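Local coordinates for protein glycerol dehydratase (Clostridium butyricum, PDB 1R9D) that dehydrates glycerol without vitamin B12, probably through a glycyl radical as in pyruvate formate-lyase and its relatives, at residues I270-S278 / P518-V526; W315-R325 / G335-I343. One frame throughout, in Å; residues are numbered along the deposited sequence.

Interactions 1 and 2 are both buried, their centres about 16 Å apart, and the chain of interaction 2 is nested within the long loop that interaction 1 closes. Interaction 1 (270-278 with 518-526) joins two helices distant in sequence, with an isoleucine-lined pocket for F521 and a glutamate from the end of one helix binding the amides at the start of the other. Interaction 2 (315-325 with 335-343) is a local pairing of mostly loop chain, nearer the centre of the chain and beside the bound glycerol; side-chain donors there meet backbone carbonyls, and a water bridges two others. The two contacts meet directly: H271 NE2, on the helix of interaction 1, probably hydrogen-bonds to Q340 OE1 of interaction 2, 2.8 Å away.

Interaction 1: I270-S278 / P518-V526; sequences IHAIINIES and PLPFLSSMV
Helix-to-helix packing, in which a carboxylate from the end of one helix meets the start of the other, brings E277 of helix 260-277 against L519-L522 in the buried helical part of the fold. The two helix segments run at 140° to each other, with axes 9.6 Å apart. E277 reaches across with CG anti to its backbone N (chi1 176°), and its carboxylate grips two successive amides: L522 N donates to E277 OE1 at 3.0 Å, on the syn lone pair, and F521 N to E277 OE2 at 3.1 Å, slightly out of the carboxylate plane. Because P520 has no N-H, these are the first two amide donors of helix 520-524. Both bonds fix the rotation of the carboxylate, whose negative charge probably gains from that helix N-terminus. I273 CG2 lies over one face of the F521 ring, 3.9 Å from its centroid, in a CH-pi contact, while I274 CG1 comes to the ring edge. Farther along, M525 bends at its thioether, putting SD 3.7 Å from I270 CG2 and CE beside I274 CG1. Helices 169-190 and 47-61 also touch F521, a knob held among I270, I273, I274 and E277 within the helical shell of the pyruvate formate lyase-like fold.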
loop_
_atom_site.group_PDB
_atom_site.type_symbol
_atom_site.label_atom_id
_atom_site.label_comp_id
_atom_site.label_asym_id
_atom_site.label_seq_id
_atom_site.Cartn_x
_atom_site.Cartn_y
_atom_site.Cartn_z
ATOM N N ILE A 270 24.137 -9.022 -15.594
ATOM C CA ILE A 270 23.550 -8.693 -14.296
ATOM C C ILE A 270 23.527 -7.169 -14.156
ATOM O O ILE A 270 22.487 -6.565 -13.879
ATOM C CB ILE A 270 24.387 -9.268 -13.131
ATOM C CG1 ILE A 270 24.339 -10.793 -13.145
ATOM C CG2 ILE A 270 23.865 -8.734 -11.804
ATOM C CD1 ILE A 270 25.347 -11.437 -12.220
ATOM N N HIS A 271 24.689 -6.555 -14.360
ATOM C CA HIS A 271 24.832 -5.105 -14.247
ATOM C C HIS A 271 23.914 -4.364 -15.214
ATOM O O HIS A 271 23.221 -3.419 -14.836
ATOM C CB HIS A 271 26.287 -4.705 -14.508
ATOM C CG HIS A 271 26.609 -3.299 -14.106
ATOM N ND1 HIS A 271 26.892 -2.943 -12.803
ATOM C CD2 HIS A 271 26.674 -2.156 -14.832
ATOM C CE1 HIS A 271 27.118 -1.642 -12.745
ATOM N NE2 HIS A 271 26.992 -1.141 -13.962
ATOM N N ALA A 272 23.898 -4.797 -16.468
ATOM C CA ALA A 272 23.070 -4.148 -17.475
ATOM C C ALA A 272 21.575 -4.181 -17.166
ATOM O O ALA A 272 20.902 -3.157 -17.240
ATOM C CB ALA A 272 23.333 -4.777 -18.853
ATOM N N ILE A 273 21.054 -5.352 -16.815
ATOM C CA ILE A 273 19.631 -5.478 -16.533
ATOM C C ILE A 273 19.193 -4.633 -15.335
ATOM O O ILE A 273 18.069 -4.142 -15.299
ATOM C CB ILE A 273 19.240 -6.962 -16.346
ATOM C CG1 ILE A 273 19.580 -7.735 -17.630
ATOM C CG2 ILE A 273 17.750 -7.080 -16.051
ATOM C CD1 ILE A 273 19.449 -9.234 -17.517
ATOM N N ILE A 274 20.078 -4.444 -14.361
ATOM C CA ILE A 274 19.732 -3.607 -13.216
ATOM C C ILE A 274 19.397 -2.212 -13.742
ATOM O O ILE A 274 18.432 -1.579 -13.304
ATOM C CB ILE A 274 20.907 -3.495 -12.217
ATOM C CG1 ILE A 274 21.096 -4.823 -11.483
ATOM C CG2 ILE A 274 20.643 -2.370 -11.226
ATOM C CD1 ILE A 274 22.277 -4.853 -10.534
ATOM N N ASN A 275 20.201 -1.758 -14.703
ATOM C CA ASN A 275 20.055 -0.447 -15.327
ATOM C C ASN A 275 18.866 -0.322 -16.282
ATOM O O ASN A 275 18.597 0.760 -16.813
ATOM C CB ASN A 275 21.357 -0.085 -16.053
ATOM C CG ASN A 275 22.446 0.386 -15.100
ATOM O OD1 ASN A 275 22.515 1.565 -14.767
ATOM N ND2 ASN A 275 23.288 -0.537 -14.648
ATOM N N ILE A 276 18.168 -1.430 -16.515
ATOM C CA ILE A 276 16.988 -1.419 -17.375
ATOM C C ILE A 276 15.757 -1.339 -16.466
ATOM O O ILE A 276 14.780 -0.666 -16.775
ATOM C CB ILE A 276 16.913 -2.692 -18.252
ATOM C CG1 ILE A 276 18.111 -2.729 -19.203
ATOM C CG2 ILE A 276 15.604 -2.707 -19.041
ATOM C CD1 ILE A 276 18.145 -3.944 -20.120
ATOM N N GLU A 277 15.825 -2.012 -15.323
ATOM C CA GLU A 277 14.717 -1.991 -14.378
ATOM C C GLU A 277 14.535 -0.598 -13.780
ATOM O O GLU A 277 13.411 -0.120 -13.623
ATOM C CB GLU A 277 14.951 -3.008 -13.253
ATOM C CG GLU A 277 13.879 -2.973 -12.170
ATOM C CD GLU A 277 14.067 -4.055 -11.116
ATOM O OE1 GLU A 277 15.153 -4.109 -10.500
ATOM O OE2 GLU A 277 13.122 -4.850 -10.901
ATOM N N SER A 278 15.645 0.057 -13.453
ATOM C CA SER A 278 15.591 1.389 -12.857
ATOM C C SER A 278 16.807 2.201 -13.273
ATOM O O SER A 278 17.834 1.635 -13.638
ATOM C CB SER A 278 15.554 1.273 -11.326
ATOM O OG SER A 278 15.634 2.551 -10.713
ATOM N N PRO A 518 8.419 -0.808 -6.127
ATOM C CA PRO A 518 9.262 -1.790 -5.439
ATOM C C PRO A 518 9.938 -2.567 -6.574
ATOM O O PRO A 518 9.306 -2.825 -7.601
ATOM C CB PRO A 518 8.249 -2.613 -4.645
ATOM C CG PRO A 518 7.022 -2.557 -5.512
ATOM C CD PRO A 518 6.989 -1.107 -5.938
ATOM N N LEU A 519 11.210 -2.924 -6.410
ATOM C CA LEU A 519 11.947 -3.606 -7.478
ATOM C C LEU A 519 12.233 -5.094 -7.272
ATOM O O LEU A 519 13.095 -5.467 -6.478
ATOM C CB LEU A 519 13.266 -2.867 -7.729
ATOM C CG LEU A 519 13.141 -1.363 -8.001
ATOM C CD1 LEU A 519 14.505 -0.816 -8.393
ATOM C CD2 LEU A 519 12.135 -1.100 -9.117
ATOM N N PRO A 520 11.534 -5.962 -8.026
ATOM C CA PRO A 520 11.681 -7.422 -7.953
ATOM C C PRO A 520 13.064 -7.952 -8.332
ATOM O O PRO A 520 13.656 -8.741 -7.597
ATOM C CB PRO A 520 10.608 -7.936 -8.923
ATOM C CG PRO A 520 9.648 -6.804 -9.049
ATOM C CD PRO A 520 10.530 -5.595 -9.038
ATOM N N PHE A 521 13.579 -7.523 -9.482
ATOM C CA PHE A 521 14.877 -8.012 -9.940
ATOM C C PHE A 521 16.036 -7.626 -9.019
ATOM O O PHE A 521 16.787 -8.486 -8.554
ATOM C CB PHE A 521 15.155 -7.525 -11.369
ATOM C CG PHE A 521 16.416 -8.087 -11.965
ATOM C CD1 PHE A 521 17.544 -7.288 -12.128
ATOM C CD2 PHE A 521 16.486 -9.426 -12.339
ATOM C CE1 PHE A 521 18.728 -7.811 -12.653
ATOM C CE2 PHE A 521 17.662 -9.964 -12.866
ATOM C CZ PHE A 521 18.788 -9.155 -13.024
ATOM N N LEU A 522 16.179 -6.333 -8.756
ATOM C CA LEU A 522 17.254 -5.859 -7.893
ATOM C C LEU A 522 17.193 -6.513 -6.507
ATOM O O LEU A 522 18.208 -6.962 -5.972
ATOM C CB LEU A 522 17.165 -4.339 -7.739
ATOM C CG LEU A 522 18.308 -3.695 -6.949
ATOM C CD1 LEU A 522 19.584 -3.761 -7.774
ATOM C CD2 LEU A 522 17.963 -2.249 -6.611
ATOM N N SER A 523 15.994 -6.575 -5.937
ATOM C CA SER A 523 15.812 -7.146 -4.605
ATOM C C SER A 523 16.230 -8.605 -4.477
ATOM O O SER A 523 16.703 -9.032 -3.421
ATOM C CB SER A 523 14.350 -7.000 -4.168
ATOM O OG SER A 523 13.976 -5.635 -4.074
ATOM N N SER A 524 16.065 -9.370 -5.550
ATOM C CA SER A 524 16.406 -10.786 -5.524
ATOM C C SER A 524 17.892 -11.035 -5.306
ATOM O O SER A 524 18.288 -12.129 -4.910
ATOM C CB SER A 524 15.955 -11.461 -6.827
ATOM O OG SER A 524 16.717 -11.010 -7.935
ATOM N N MET A 525 18.712 -10.018 -5.557
ATOM C CA MET A 525 20.155 -10.156 -5.411
ATOM C C MET A 525 20.750 -9.496 -4.166
ATOM O O MET A 525 21.958 -9.278 -4.098
ATOM C CB MET A 525 20.847 -9.620 -6.669
ATOM C CG MET A 525 20.436 -10.369 -7.930
ATOM S SD MET A 525 21.196 -9.707 -9.419
ATOM C CE MET A 525 20.237 -8.250 -9.651
ATOM N N VAL A 526 19.906 -9.183 -3.186
ATOM C CA VAL A 526 20.368 -8.572 -1.937
ATOM C C VAL A 526 19.752 -9.351 -0.773
ATOM O O VAL A 526 18.540 -9.550 -0.716
ATOM C CB VAL A 526 19.966 -7.087 -1.849
ATOM C CG1 VAL A 526 20.482 -6.485 -0.535
ATOM C CG2 VAL A 526 20.548 -6.330 -3.034
#

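Interaction 2: W315-R325 / G335-I343; sequences WIKLNDINKVR and GYPMYQNLI
Q340 and R325 each donate a side-chain N-H to a backbone carbonyl of the other segment. Q340 NE2 gives a hydrogen bond to L318 O (2.8 Å, 159° at the hydrogen) that lies in the plane of its own amide, and the same nitrogen also bonds Q373. Its OE1 is probably engaged by the helix of interaction 1, which would hold both ends of the buried amide. At the other end, R325 NH2 meets P337 O at 3.0 Å, in the guanidinium plane and nearly along the C=O axis; CG of K323 lies over one guanidinium face. A water bridges the two segments, donating to I321 O and to Y336 O.

The contact joins helix 304-317, through the loop after it, to strand 341-344, an edge within this chain of a five-stranded mixed sheet in a fold of the glycyl radical enzyme family. The segment leading to that strand carries Y339, whose side chain comes within about 3 Å of the bound glycerol (nearest atoms).

Apolar and mixed contacts fill in around the polar ones. L342 CD1 meets the six-membered ring of W315 obliquely, 3.6 Å from W315 CH2, with the two side chains crossing near a right angle. M338, folded at chi2 and chi3 (-48° and -64°), lays SD 3.6 Å from K323 CB and brings CE to I321 CG2. The N322 amide stands almost perpendicular to the Y336 ring, N322 ND2 lying 3.4 Å from Y336 CD2, while the Y336 hydroxyl is bonded to A108.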
loop_
_atom_site.group_PDB
_atom_site.type_symbol
_atom_site.label_atom_id
_atom_site.label_comp_id
_atom_site.label_asym_id
_atom_site.label_seq_id
_atom_site.Cartn_x
_atom_site.Cartn_y
_atom_site.Cartn_z
ATOM N N TRP A 315 35.404 -2.559 -19.016
ATOM C CA TRP A 315 35.642 -1.154 -18.706
ATOM C C TRP A 315 34.912 -0.294 -19.737
ATOM O O TRP A 315 34.209 0.657 -19.390
ATOM C CB TRP A 315 37.142 -0.837 -18.740
ATOM C CG TRP A 315 37.786 -0.632 -17.386
ATOM C CD1 TRP A 315 38.542 0.439 -16.997
ATOM C CD2 TRP A 315 37.761 -1.531 -16.266
ATOM N NE1 TRP A 315 38.990 0.263 -15.708
ATOM C CE2 TRP A 315 38.525 -0.936 -15.235
ATOM C CE3 TRP A 315 37.167 -2.780 -16.032
ATOM C CZ2 TRP A 315 38.712 -1.547 -13.988
ATOM C CZ3 TRP A 315 37.352 -3.391 -14.788
ATOM C CH2 TRP A 315 38.121 -2.769 -13.783
ATOM N N ILE A 316 35.063 -0.636 -21.015
ATOM C CA ILE A 316 34.400 0.130 -22.058
ATOM C C ILE A 316 32.871 0.069 -21.945
ATOM O O ILE A 316 32.196 1.084 -22.118
ATOM C CB ILE A 316 34.853 -0.343 -23.464
ATOM C CG1 ILE A 316 36.348 -0.041 -23.638
ATOM C CG2 ILE A 316 34.036 0.354 -24.538
ATOM C CD1 ILE A 316 36.945 -0.519 -24.948
ATOM N N LYS A 317 32.328 -1.110 -21.649
ATOM C CA LYS A 317 30.878 -1.261 -21.513
ATOM C C LYS A 317 30.337 -0.366 -20.394
ATOM O O LYS A 317 29.255 0.204 -20.514
ATOM C CB LYS A 317 30.502 -2.720 -21.221
ATOM C CG LYS A 317 30.800 -3.700 -22.359
ATOM C CD LYS A 317 30.124 -3.281 -23.657
ATOM C CE LYS A 317 28.615 -3.198 -23.522
ATOM N NZ LYS A 317 27.971 -2.667 -24.770
ATOM N N LEU A 318 31.092 -0.241 -19.308
ATOM C CA LEU A 318 30.657 0.598 -18.192
ATOM C C LEU A 318 30.548 2.069 -18.603
ATOM O O LEU A 318 29.935 2.874 -17.906
ATOM C CB LEU A 318 31.623 0.437 -17.010
ATOM C CG LEU A 318 31.554 -0.907 -16.272
ATOM C CD1 LEU A 318 32.840 -1.149 -15.513
ATOM C CD2 LEU A 318 30.350 -0.919 -15.339
ATOM N N ASN A 319 31.142 2.418 -19.742
ATOM C CA ASN A 319 31.096 3.789 -20.247
ATOM C C ASN A 319 29.968 3.948 -21.269
ATOM O O ASN A 319 29.703 5.048 -21.758
ATOM C CB ASN A 319 32.431 4.153 -20.905
ATOM C CG ASN A 319 33.511 4.491 -19.894
ATOM O OD1 ASN A 319 33.578 5.612 -19.396
ATOM N ND2 ASN A 319 34.352 3.518 -19.581
ATOM N N ASP A 320 29.297 2.846 -21.575
ATOM C CA ASP A 320 28.218 2.867 -22.557
ATOM C C ASP A 320 26.901 3.362 -21.964
ATOM O O ASP A 320 26.055 3.909 -22.671
ATOM C CB ASP A 320 28.020 1.468 -23.138
ATOM C CG ASP A 320 27.278 1.490 -24.456
ATOM O OD1 ASP A 320 26.698 0.445 -24.837
ATOM O OD2 ASP A 320 27.283 2.552 -25.115
ATOM N N ILE A 321 26.734 3.170 -20.659
ATOM C CA ILE A 321 25.517 3.584 -19.974
ATOM C C ILE A 321 25.492 5.086 -19.696
ATOM O O ILE A 321 26.504 5.668 -19.312
ATOM C CB ILE A 321 25.368 2.815 -18.637
ATOM C CG1 ILE A 321 25.382 1.309 -18.918
ATOM C CG2 ILE A 321 24.083 3.231 -17.924
ATOM C CD1 ILE A 321 25.243 0.436 -17.684
ATOM N N ASN A 322 24.338 5.712 -19.910
ATOM C CA ASN A 322 24.185 7.138 -19.653
ATOM C C ASN A 322 22.800 7.378 -19.069
ATOM O O ASN A 322 21.946 6.487 -19.102
ATOM C CB ASN A 322 24.366 7.961 -20.931
ATOM C CG ASN A 322 24.879 9.370 -20.652
ATOM O OD1 ASN A 322 24.725 9.896 -19.546
ATOM N ND2 ASN A 322 25.477 9.994 -21.664
ATOM N N LYS A 323 22.574 8.585 -18.559
ATOM C CA LYS A 323 21.312 8.935 -17.918
ATOM C C LYS A 323 20.990 10.418 -18.047
ATOM O O LYS A 323 21.697 11.258 -17.498
ATOM C CB LYS A 323 21.394 8.552 -16.431
ATOM C CG LYS A 323 20.269 9.071 -15.538
ATOM C CD LYS A 323 20.538 8.671 -14.081
ATOM C CE LYS A 323 19.449 9.139 -13.135
ATOM N NZ LYS A 323 19.744 8.688 -11.739
ATOM N N VAL A 324 19.917 10.745 -18.764
ATOM C CA VAL A 324 19.523 12.138 -18.926
ATOM C C VAL A 324 18.796 12.619 -17.663
ATOM O O VAL A 324 18.007 11.879 -17.065
ATOM C CB VAL A 324 18.610 12.323 -20.170
ATOM C CG1 VAL A 324 17.295 11.574 -19.978
ATOM C CG2 VAL A 324 18.363 13.801 -20.416
ATOM N N ARG A 325 19.087 13.851 -17.249
ATOM C CA ARG A 325 18.477 14.442 -16.060
ATOM C C ARG A 325 17.980 15.846 -16.393
ATOM O O ARG A 325 18.440 16.451 -17.361
ATOM C CB ARG A 325 19.505 14.551 -14.923
ATOM C CG ARG A 325 20.235 13.262 -14.575
ATOM C CD ARG A 325 21.110 13.461 -13.333
ATOM N NE ARG A 325 21.785 12.234 -12.908
ATOM C CZ ARG A 325 22.859 11.715 -13.496
ATOM N NH1 ARG A 325 23.408 12.312 -14.548
ATOM N NH2 ARG A 325 23.388 10.594 -13.028
ATOM N N GLY A 335 28.757 16.142 -16.349
ATOM C CA GLY A 335 29.682 15.272 -17.060
ATOM C C GLY A 335 29.233 13.860 -17.404
ATOM O O GLY A 335 30.061 12.947 -17.442
ATOM N N TYR A 336 27.937 13.672 -17.657
ATOM C CA TYR A 336 27.391 12.354 -18.004
ATOM C C TYR A 336 27.818 11.260 -17.020
ATOM O O TYR A 336 28.148 10.151 -17.439
ATOM C CB TYR A 336 27.879 11.925 -19.390
ATOM C CG TYR A 336 27.538 12.846 -20.538
ATOM C CD1 TYR A 336 28.531 13.264 -21.425
ATOM C CD2 TYR A 336 26.223 13.238 -20.790
ATOM C CE1 TYR A 336 28.225 14.045 -22.541
ATOM C CE2 TYR A 336 25.907 14.023 -21.909
ATOM C CZ TYR A 336 26.915 14.417 -22.777
ATOM O OH TYR A 336 26.620 15.177 -23.894
ATOM N N PRO A 337 27.800 11.543 -15.705
ATOM C CA PRO A 337 28.211 10.547 -14.707
ATOM C C PRO A 337 27.205 9.469 -14.294
ATOM O O PRO A 337 26.016 9.741 -14.151
ATOM C CB PRO A 337 28.599 11.418 -13.518
ATOM C CG PRO A 337 27.532 12.469 -13.564
ATOM C CD PRO A 337 27.472 12.824 -15.051
ATOM N N MET A 338 27.707 8.249 -14.096
ATOM C CA MET A 338 26.889 7.124 -13.642
ATOM C C MET A 338 27.378 6.665 -12.269
ATOM O O MET A 338 26.693 5.910 -11.577
ATOM C CB MET A 338 26.948 5.949 -14.625
ATOM C CG MET A 338 26.184 6.195 -15.926
ATOM S SD MET A 338 24.522 6.839 -15.682
ATOM C CE MET A 338 23.723 5.478 -14.800
ATOM N N TYR A 339 28.574 7.116 -11.896
ATOM C CA TYR A 339 29.175 6.787 -10.596
ATOM C C TYR A 339 29.247 5.299 -10.241
ATOM O O TYR A 339 28.900 4.906 -9.128
ATOM C CB TYR A 339 28.420 7.512 -9.476
ATOM C CG TYR A 339 28.206 8.992 -9.707
ATOM C CD1 TYR A 339 27.041 9.462 -10.314
ATOM C CD2 TYR A 339 29.171 9.924 -9.320
ATOM C CE1 TYR A 339 26.840 10.820 -10.529
ATOM C CE2 TYR A 339 28.980 11.287 -9.535
ATOM C CZ TYR A 339 27.817 11.730 -10.137
ATOM O OH TYR A 339 27.629 13.077 -10.352
ATOM N N GLN A 340 29.712 4.472 -11.170
ATOM C CA GLN A 340 29.818 3.037 -10.921
ATOM C C GLN A 340 31.175 2.747 -10.279
ATOM O O GLN A 340 32.176 2.531 -10.971
ATOM C CB GLN A 340 29.667 2.282 -12.245
ATOM C CG GLN A 340 28.372 2.635 -12.965
ATOM C CD GLN A 340 28.398 2.279 -14.438
ATOM O OE1 GLN A 340 27.676 1.388 -14.890
ATOM N NE2 GLN A 340 29.237 2.977 -15.196
ATOM N N ASN A 341 31.207 2.738 -8.949
ATOM C CA ASN A 341 32.455 2.518 -8.240
ATOM C C ASN A 341 32.882 1.060 -8.194
ATOM O O ASN A 341 32.103 0.171 -7.836
ATOM C CB ASN A 341 32.361 3.085 -6.813
ATOM C CG ASN A 341 33.726 3.428 -6.233
ATOM O OD1 ASN A 341 34.558 2.554 -6.018
ATOM N ND2 ASN A 341 33.963 4.715 -5.997
ATOM N N LEU A 342 34.134 0.825 -8.569
ATOM C CA LEU A 342 34.720 -0.511 -8.568
ATOM C C LEU A 342 35.998 -0.375 -7.747
ATOM O O LEU A 342 36.850 0.451 -8.054
ATOM C CB LEU A 342 35.028 -0.953 -10.007
ATOM C CG LEU A 342 35.536 -2.381 -10.233
ATOM C CD1 LEU A 342 35.233 -2.813 -11.675
ATOM C CD2 LEU A 342 37.031 -2.451 -9.945
ATOM N N ILE A 343 36.128 -1.184 -6.700
ATOM C CA ILE A 343 37.286 -1.089 -5.819
ATOM C C ILE A 343 38.118 -2.371 -5.768
ATOM O O ILE A 343 37.590 -3.472 -5.919
ATOM C CB ILE A 343 36.802 -0.705 -4.391
ATOM C CG1 ILE A 343 37.971 -0.242 -3.519
ATOM C CG2 ILE A 343 36.108 -1.890 -3.745
ATOM C CD1 ILE A 343 37.519 0.628 -2.358
HETATM O O HOH W 1 27.568 8.341 -19.515
#